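Local coordinates for fatty acid amide hydrolase (Candida albicans, PDB 6KVR), which probably hydrolyses monocarboxylic acid amides to the carboxylate and ammonium, as a member of the amidase signature family, at residues A[365-370]-A[375-380]; A[463-468]-A[485-490]. All coordinates share one frame; numbering follows the deposited sequence.

Interaction 1 (A[365-370]-A[375-380]); sequences TVVEKL and AKIIEF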
ATOM      1  N   THR A 365      12.350  33.760  -8.673  1.00 34.48           N
ATOM      2  CA  THR A 365      13.357  34.212  -7.715  1.00 36.66           C
ATOM      3  C   THR A 365      14.007  33.027  -7.006  1.00 40.28           C
ATOM      4  O   THR A 365      15.220  33.031  -6.759  1.00 38.48           O
ATOM      5  CB  THR A 365      12.737  35.183  -6.699  1.00 36.80           C
ATOM      6  OG1 THR A 365      12.266  36.358  -7.373  1.00 36.84           O
ATOM      7  CG2 THR A 365      13.760  35.614  -5.654  1.00 35.26           C
ATOM      8  N   VAL A 366      13.221  31.988  -6.690  1.00 35.13           N
ATOM      9  CA  VAL A 366      13.780  30.856  -5.953  1.00 34.48           C
ATOM     10  C   VAL A 366      14.710  30.046  -6.852  1.00 33.31           C
ATOM     11  O   VAL A 366      15.788  29.614  -6.426  1.00 33.33           O
ATOM     12  CB  VAL A 366      12.647  30.002  -5.346  1.00 32.83           C
ATOM     13  CG1 VAL A 366      13.159  28.633  -4.875  1.00 26.59           C
ATOM     14  CG2 VAL A 366      11.997  30.750  -4.183  1.00 28.25           C
ATOM     15  N   VAL A 367      14.321  29.850  -8.114  1.00 32.64           N
ATOM     16  CA  VAL A 367      15.180  29.133  -9.052  1.00 39.55           C
ATOM     17  C   VAL A 367      16.523  29.846  -9.201  1.00 43.38           C
ATOM     18  O   VAL A 367      17.583  29.207  -9.221  1.00 38.33           O
ATOM     19  CB  VAL A 367      14.474  28.968 -10.410  1.00 37.37           C
ATOM     20  CG1 VAL A 367      15.465  28.520 -11.471  1.00 39.74           C
ATOM     21  CG2 VAL A 367      13.316  27.959 -10.303  1.00 35.99           C
ATOM     22  N   GLU A 368      16.506  31.178  -9.287  1.00 39.49           N
ATOM     23  CA  GLU A 368      17.763  31.888  -9.499  1.00 45.14           C
ATOM     24  C   GLU A 368      18.648  31.809  -8.259  1.00 38.92           C
ATOM     25  O   GLU A 368      19.868  31.644  -8.362  1.00 41.78           O
ATOM     26  CB  GLU A 368      17.482  33.334  -9.911  1.00 39.05           C
ATOM     27  CG  GLU A 368      16.934  33.444 -11.345  1.00 44.72           C
ATOM     28  CD  GLU A 368      17.941  32.979 -12.415  1.00 58.27           C
ATOM     29  OE1 GLU A 368      17.591  32.120 -13.264  1.00 57.47           O
ATOM     30  OE2 GLU A 368      19.091  33.475 -12.409  1.00 62.63           O
ATOM     31  N   LYS A 369      18.039  31.867  -7.081  1.00 39.46           N
ATOM     32  CA  LYS A 369      18.774  31.665  -5.841  1.00 38.30           C
ATOM     33  C   LYS A 369      19.398  30.267  -5.767  1.00 44.24           C
ATOM     34  O   LYS A 369      20.529  30.104  -5.290  1.00 43.75           O
ATOM     35  CB  LYS A 369      17.819  31.906  -4.691  1.00 44.12           C
ATOM     36  CG  LYS A 369      18.486  32.316  -3.422  1.00 51.51           C
ATOM     37  CD  LYS A 369      18.702  33.842  -3.379  1.00 52.43           C
ATOM     38  CE  LYS A 369      19.512  34.272  -2.159  1.00 54.50           C
ATOM     39  NZ  LYS A 369      20.829  33.532  -2.125  1.00 52.97           N
ATOM     40  N   LEU A 370      18.667  29.241  -6.212  1.00 40.47           N
ATOM     41  CA  LEU A 370      19.208  27.882  -6.217  1.00 41.77           C
ATOM     42  C   LEU A 370      20.349  27.752  -7.214  1.00 41.31           C
ATOM     43  O   LEU A 370      21.377  27.128  -6.928  1.00 39.23           O
ATOM     44  CB  LEU A 370      18.113  26.870  -6.568  1.00 35.57           C
ATOM     45  CG  LEU A 370      17.021  26.563  -5.547  1.00 40.87           C
ATOM     46  CD1 LEU A 370      16.002  25.624  -6.186  1.00 32.67           C
ATOM     47  CD2 LEU A 370      17.639  25.960  -4.277  1.00 35.16           C
ATOM     48  N   ALA A 375      23.104  24.682  -7.679  1.00 42.65           N
ATOM     49  CA  ALA A 375      22.265  23.519  -7.959  1.00 39.72           C
ATOM     50  C   ALA A 375      22.088  23.319  -9.457  1.00 37.17           C
ATOM     51  O   ALA A 375      21.925  24.278 -10.215  1.00 37.85           O
ATOM     52  CB  ALA A 375      20.894  23.659  -7.294  1.00 34.50           C
ATOM     53  N   LYS A 376      22.122  22.063  -9.883  1.00 35.40           N
ATOM     54  CA  LYS A 376      21.722  21.721 -11.240  1.00 38.25           C
ATOM     55  C   LYS A 376      20.201  21.795 -11.334  1.00 42.51           C
ATOM     56  O   LYS A 376      19.492  21.056 -10.640  1.00 40.25           O
ATOM     57  CB  LYS A 376      22.231  20.327 -11.609  1.00 36.52           C
ATOM     58  CG  LYS A 376      21.967  19.891 -13.053  1.00 40.75           C
ATOM     59  CD  LYS A 376      22.217  18.384 -13.190  1.00 44.59           C
ATOM     60  CE  LYS A 376      22.531  17.933 -14.620  1.00 52.67           C
ATOM     61  NZ  LYS A 376      21.399  18.095 -15.579  1.00 51.88           N
ATOM     62  N   ILE A 377      19.690  22.699 -12.166  1.00 40.55           N
ATOM     63  CA  ILE A 377      18.253  22.822 -12.372  1.00 38.70           C
ATOM     64  C   ILE A 377      17.923  22.319 -13.771  1.00 41.35           C
ATOM     65  O   ILE A 377      18.696  22.506 -14.719  1.00 40.90           O
ATOM     66  CB  ILE A 377      17.722  24.258 -12.164  1.00 42.39           C
ATOM     67  CG1 ILE A 377      18.113  25.150 -13.324  1.00 37.93           C
ATOM     68  CG2 ILE A 377      18.191  24.858 -10.828  1.00 35.24           C
ATOM     69  CD1 ILE A 377      16.996  26.078 -13.729  1.00 52.94           C
ATOM     70  N   ILE A 378      16.788  21.640 -13.882  1.00 39.80           N
ATOM     71  CA  ILE A 378      16.260  21.136 -15.143  1.00 36.78           C
ATOM     72  C   ILE A 378      14.910  21.803 -15.348  1.00 37.34           C
ATOM     73  O   ILE A 378      14.069  21.779 -14.441  1.00 38.01           O
ATOM     74  CB  ILE A 378      16.113  19.601 -15.118  1.00 36.10           C
ATOM     75  CG1 ILE A 378      17.470  18.920 -14.960  1.00 45.11           C
ATOM     76  CG2 ILE A 378      15.379  19.100 -16.348  1.00 36.74           C
ATOM     77  CD1 ILE A 378      17.367  17.418 -14.781  1.00 40.06           C
ATOM     78  N   GLU A 379      14.709  22.422 -16.515  1.00 37.29           N
ATOM     79  CA  GLU A 379      13.410  22.994 -16.852  1.00 39.33           C
ATOM     80  C   GLU A 379      12.525  21.869 -17.372  1.00 39.09           C
ATOM     81  O   GLU A 379      12.879  21.181 -18.336  1.00 40.87           O
ATOM     82  CB  GLU A 379      13.536  24.129 -17.871  1.00 31.43           C
ATOM     83  CG  GLU A 379      14.263  25.379 -17.351  1.00 37.16           C
ATOM     84  CD  GLU A 379      13.487  26.186 -16.284  1.00 44.97           C
ATOM     85  OE1 GLU A 379      12.237  26.224 -16.313  1.00 42.00           O
ATOM     86  OE2 GLU A 379      14.142  26.810 -15.417  1.00 45.53           O
ATOM     87  N   PHE A 380      11.392  21.659 -16.708  1.00 39.11           N
ATOM     88  CA  PHE A 380      10.640  20.411 -16.779  1.00 37.89           C
ATOM     89  C   PHE A 380       9.221  20.698 -17.253  1.00 40.41           C
ATOM     90  O   PHE A 380       8.483  21.443 -16.598  1.00 37.54           O
ATOM     91  CB  PHE A 380      10.629  19.740 -15.403  1.00 35.86           C
ATOM     92  CG  PHE A 380       9.892  18.438 -15.350  1.00 34.13           C
ATOM     93  CD1 PHE A 380       9.987  17.519 -16.385  1.00 34.86           C
ATOM     94  CD2 PHE A 380       9.139  18.112 -14.229  1.00 31.66           C
ATOM     95  CE1 PHE A 380       9.320  16.307 -16.308  1.00 35.69           C
ATOM     96  CE2 PHE A 380       8.474  16.905 -14.143  1.00 29.14           C
ATOM     97  CZ  PHE A 380       8.558  16.004 -15.182  1.00 32.83           C
TER

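Interaction 2 (A[463-468]-A[485-490]); sequences ILSPTY and SLWNIL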
ATOM      1  N   ILE A 463      11.353  17.845  -7.348  1.00 32.39           N
ATOM      2  CA  ILE A 463      10.583  18.645  -8.294  1.00 23.89           C
ATOM      3  C   ILE A 463      10.034  19.849  -7.542  1.00 27.93           C
ATOM      4  O   ILE A 463       9.440  19.707  -6.462  1.00 29.81           O
ATOM      5  CB  ILE A 463       9.475  17.808  -8.959  1.00 26.10           C
ATOM      6  CG1 ILE A 463      10.099  16.582  -9.635  1.00 30.93           C
ATOM      7  CG2 ILE A 463       8.717  18.618 -10.013  1.00 25.79           C
ATOM      8  CD1 ILE A 463       9.109  15.642 -10.265  1.00 29.62           C
ATOM      9  N   LEU A 464      10.292  21.036  -8.076  1.00 28.90           N
ATOM     10  CA  LEU A 464       9.842  22.292  -7.494  1.00 24.82           C
ATOM     11  C   LEU A 464       8.731  22.833  -8.378  1.00 28.61           C
ATOM     12  O   LEU A 464       8.866  22.839  -9.609  1.00 26.44           O
ATOM     13  CB  LEU A 464      10.986  23.298  -7.394  1.00 27.49           C
ATOM     14  CG  LEU A 464      10.686  24.701  -6.849  1.00 32.01           C
ATOM     15  CD1 LEU A 464      10.185  24.632  -5.420  1.00 29.06           C
ATOM     16  CD2 LEU A 464      11.925  25.604  -6.925  1.00 30.70           C
ATOM     17  N   SER A 465       7.632  23.266  -7.766  1.00 24.02           N
ATOM     18  CA  SER A 465       6.455  23.609  -8.549  1.00 28.67           C
ATOM     19  C   SER A 465       5.567  24.538  -7.724  1.00 24.90           C
ATOM     20  O   SER A 465       5.707  24.604  -6.496  1.00 24.56           O
ATOM     21  CB  SER A 465       5.685  22.342  -8.955  1.00 28.58           C
ATOM     22  OG  SER A 465       5.059  21.785  -7.815  1.00 27.15           O
ATOM     23  N   PRO A 466       4.634  25.251  -8.369  1.00 24.98           N
ATOM     24  CA  PRO A 466       3.650  26.039  -7.619  1.00 24.79           C
ATOM     25  C   PRO A 466       2.758  25.138  -6.780  1.00 23.14           C
ATOM     26  O   PRO A 466       2.671  23.930  -7.001  1.00 23.26           O
ATOM     27  CB  PRO A 466       2.837  26.747  -8.719  1.00 25.27           C
ATOM     28  CG  PRO A 466       3.674  26.608  -9.992  1.00 26.10           C
ATOM     29  CD  PRO A 466       4.387  25.310  -9.822  1.00 23.38           C
ATOM     30  N   THR A 467       2.086  25.746  -5.799  1.00 22.92           N
ATOM     31  CA  THR A 467       1.088  25.042  -5.001  1.00 23.95           C
ATOM     32  C   THR A 467      -0.314  25.228  -5.535  1.00 25.74           C
ATOM     33  O   THR A 467      -1.191  24.403  -5.248  1.00 22.97           O
ATOM     34  CB  THR A 467       1.120  25.515  -3.544  1.00 21.77           C
ATOM     35  OG1 THR A 467       2.475  25.505  -3.080  1.00 26.94           O
ATOM     36  CG2 THR A 467       0.312  24.560  -2.651  1.00 23.53           C
ATOM     37  N   TYR A 468      -0.523  26.274  -6.325  1.00 25.45           N
ATOM     38  CA  TYR A 468      -1.825  26.753  -6.766  1.00 23.48           C
ATOM     39  C   TYR A 468      -1.511  27.800  -7.834  1.00 25.31           C
ATOM     40  O   TYR A 468      -0.392  28.311  -7.883  1.00 25.34           O
ATOM     41  CB  TYR A 468      -2.629  27.310  -5.571  1.00 21.69           C
ATOM     42  CG  TYR A 468      -3.947  27.993  -5.906  1.00 23.50           C
ATOM     43  CD1 TYR A 468      -4.899  27.345  -6.663  1.00 24.58           C
ATOM     44  CD2 TYR A 468      -4.230  29.291  -5.467  1.00 23.17           C
ATOM     45  CE1 TYR A 468      -6.091  27.956  -6.992  1.00 23.33           C
ATOM     46  CE2 TYR A 468      -5.436  29.917  -5.787  1.00 24.33           C
ATOM     47  CZ  TYR A 468      -6.366  29.224  -6.553  1.00 23.80           C
ATOM     48  OH  TYR A 468      -7.578  29.787  -6.911  1.00 27.84           O
ATOM     49  N   SER A 485      -3.196  18.269  -6.688  1.00 20.15           N
ATOM     50  CA  SER A 485      -3.772  16.945  -6.865  1.00 23.91           C
ATOM     51  C   SER A 485      -2.858  16.026  -7.665  1.00 23.80           C
ATOM     52  O   SER A 485      -2.978  14.804  -7.539  1.00 23.78           O
ATOM     53  CB  SER A 485      -5.151  17.043  -7.527  1.00 24.46           C
ATOM     54  OG  SER A 485      -5.054  17.489  -8.866  1.00 25.31           O
ATOM     55  N   LEU A 486      -1.941  16.583  -8.461  1.00 24.89           N
ATOM     56  CA  LEU A 486      -0.978  15.754  -9.187  1.00 23.76           C
ATOM     57  C   LEU A 486      -0.176  14.872  -8.235  1.00 22.64           C
ATOM     58  O   LEU A 486       0.024  13.679  -8.494  1.00 23.54           O
ATOM     59  CB  LEU A 486      -0.034  16.639 -10.003  1.00 25.03           C
ATOM     60  CG  LEU A 486       1.134  15.927 -10.686  1.00 30.40           C
ATOM     61  CD1 LEU A 486       0.620  14.936 -11.744  1.00 23.39           C
ATOM     62  CD2 LEU A 486       2.179  16.922 -11.269  1.00 27.64           C
ATOM     63  N   TRP A 487       0.306  15.442  -7.134  1.00 21.25           N
ATOM     64  CA  TRP A 487       1.101  14.656  -6.200  1.00 27.13           C
ATOM     65  C   TRP A 487       0.255  13.720  -5.334  1.00 27.72           C
ATOM     66  O   TRP A 487       0.820  12.834  -4.674  1.00 23.36           O
ATOM     67  CB  TRP A 487       1.963  15.601  -5.342  1.00 20.40           C
ATOM     68  CG  TRP A 487       2.652  16.578  -6.254  1.00 24.69           C
ATOM     69  CD1 TRP A 487       2.407  17.910  -6.354  1.00 23.29           C
ATOM     70  CD2 TRP A 487       3.654  16.276  -7.253  1.00 24.13           C
ATOM     71  NE1 TRP A 487       3.207  18.465  -7.327  1.00 27.42           N
ATOM     72  CE2 TRP A 487       3.976  17.484  -7.897  1.00 23.66           C
ATOM     73  CE3 TRP A 487       4.312  15.106  -7.650  1.00 26.43           C
ATOM     74  CZ2 TRP A 487       4.926  17.560  -8.925  1.00 25.43           C
ATOM     75  CZ3 TRP A 487       5.268  15.185  -8.672  1.00 25.45           C
ATOM     76  CH2 TRP A 487       5.555  16.401  -9.300  1.00 23.05           C
ATOM     77  N   ASN A 488      -1.077  13.862  -5.346  1.00 21.74           N
ATOM     78  CA  ASN A 488      -1.903  12.854  -4.686  1.00 23.68           C
ATOM     79  C   ASN A 488      -2.039  11.602  -5.540  1.00 23.16           C
ATOM     80  O   ASN A 488      -1.961  10.484  -5.020  1.00 23.58           O
ATOM     81  CB  ASN A 488      -3.286  13.409  -4.367  1.00 21.93           C
ATOM     82  CG  ASN A 488      -3.234  14.526  -3.345  1.00 20.60           C
ATOM     83  OD1 ASN A 488      -3.367  15.694  -3.691  1.00 25.06           O
ATOM     84  ND2 ASN A 488      -3.008  14.173  -2.088  1.00 20.47           N
ATOM     85  N   ILE A 489      -2.243  11.760  -6.850  1.00 20.61           N
ATOM     86  CA  ILE A 489      -2.386  10.560  -7.665  1.00 26.47           C
ATOM     87  C   ILE A 489      -1.029   9.878  -7.837  1.00 21.57           C
ATOM     88  O   ILE A 489      -0.956   8.651  -7.856  1.00 23.31           O
ATOM     89  CB  ILE A 489      -3.081  10.866  -9.017  1.00 20.05           C
ATOM     90  CG1 ILE A 489      -3.378   9.565  -9.754  1.00 21.30           C
ATOM     91  CG2 ILE A 489      -2.235  11.778  -9.911  1.00 21.19           C
ATOM     92  CD1 ILE A 489      -4.107   9.752 -11.096  1.00 22.65           C
ATOM     93  N   LEU A 490       0.064  10.643  -7.917  1.00 24.49           N
ATOM     94  CA  LEU A 490       1.391  10.020  -7.944  1.00 23.94           C
ATOM     95  C   LEU A 490       1.821   9.507  -6.574  1.00 24.30           C
ATOM     96  O   LEU A 490       2.682   8.620  -6.506  1.00 26.11           O
ATOM     97  CB  LEU A 490       2.445  11.006  -8.462  1.00 21.80           C
ATOM     98  CG  LEU A 490       2.255  11.569  -9.881  1.00 24.68           C
ATOM     99  CD1 LEU A 490       3.291  12.657 -10.215  1.00 23.50           C
ATOM    100  CD2 LEU A 490       2.282  10.465 -10.930  1.00 20.15           C
TER
HETATM  101  O   HOH W   1       2.491  20.858  -9.019  1.00 29.02           O

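Interaction 1 (A[365-370]-A[375-380])
The amide of Ala375 donates to the carbonyl of Leu370, N to O 3.1 Å with an N-H...O angle of 166°, so the backbone of helix 357-372 is tied directly to the chain leading into strand 376-379. Here the CA atoms of Leu370 and Ala375 stand 5.6 Å apart; CA of Val367 and CA of Ile377 are 7.8 Å apart, where the two side chains meet between the backbones. Ala375 packs beside its own bond, with CB 3.5 Å from O of Leu370 and 4.3 Å from CB of Leu370. Farther along, a single branch of each residue does the touching: CG1 of Val367 meets CD1 of Ile377 at 3.7 Å, the two side chains crossing at about a right angle. Ile377 carries CG1 between its backbone N and carbonyl carbon, while CG2 lies anti to the carbonyl carbon; with chi1 at 74° and chi2 at 139°, off the staggered values, the longer branch brings CD1 to Val367. Glu379 adds a marginal contact, OE2 lying 4.5 Å from CG1 of Val367, but its carboxylate is committed to a salt bridge with Arg348. The contact is the second half of a beta-alpha-beta unit: strand 343-346 leads into helix 357-372, which returns to strand 376-379, parallel to the first and joined to it by backbone hydrogen bonds of Lys376, Ile378 and Phe380. Val367 also packs on Ile346 of strand 343-346, whereas Leu370 reaches Leu464 of strand 462-466 and Ile562 and Leu565 of helix 552-565.

Interaction 2 (A[463-468]-A[485-490])
Apolar packing joins Ile463 to Trp487 at the benzo end of the indole. CD1 of Ile463 lies 3.8 Å from CH2 of Trp487, and CG2 of Ile463 lies 3.9 Å from the same carbon, so both branches of the isoleucine come nearest to CH2. With CG2 anti to the backbone N and CG1 anti to the carbonyl carbon (chi1 -56°), CG2 sits on the CZ2 side of that carbon and CD1 on the CZ3 side. The approach is oblique to the ring. On one indole face, Leu486 of the same helix places CD2 3.7 Å above the plane, offset toward the rim.

Strand 462-466 belongs to the large mixed sheet of the amidase signature fold, between strands 540-546 and 343-346, and helix 482-490 packs against it through this tryptophan, which also touches Gln544 and Ser546 of strand 540-546. The side chain of Trp487 is about 8 Å from Gly256, a predicted substrate-binding residue.

The polar link runs through water. OG of Ser465 and NE1 of Trp487 are 3.8 Å apart, and a water bridges them: it is hydrogen-bonded to OG of Ser465 at 3.0 Å and accepts from NE1 of Trp487, also at 3.0 Å, giving the buried indole N-H an acceptor between strand and helix.

In the fold
Both interactions set a helix against the same mixed sheet, but at different depths. Interaction 1, centred about 26 Å from the chain centre, involves an edge strand of the sheet within this chain and mixes buried aliphatic residues with an exposed glutamate; interaction 2 is wholly buried, centred about 14 Å from that point and near the predicted substrate site. The chemistry differs: a direct backbone bond closes the short connection in interaction 1, whereas a water and an indole link segments with 16 residues between them in interaction 2. Their centres are about 17 Å apart, yet they touch: Leu464 CD2 lies 3.9 Å from Val366 CG1, and Ile463 CD1 lies 4.1 Å from Phe380 CE2. Strand 462-466 meets both helices, through Leu464 on helix 357-372 and Ile463 on helix 482-490.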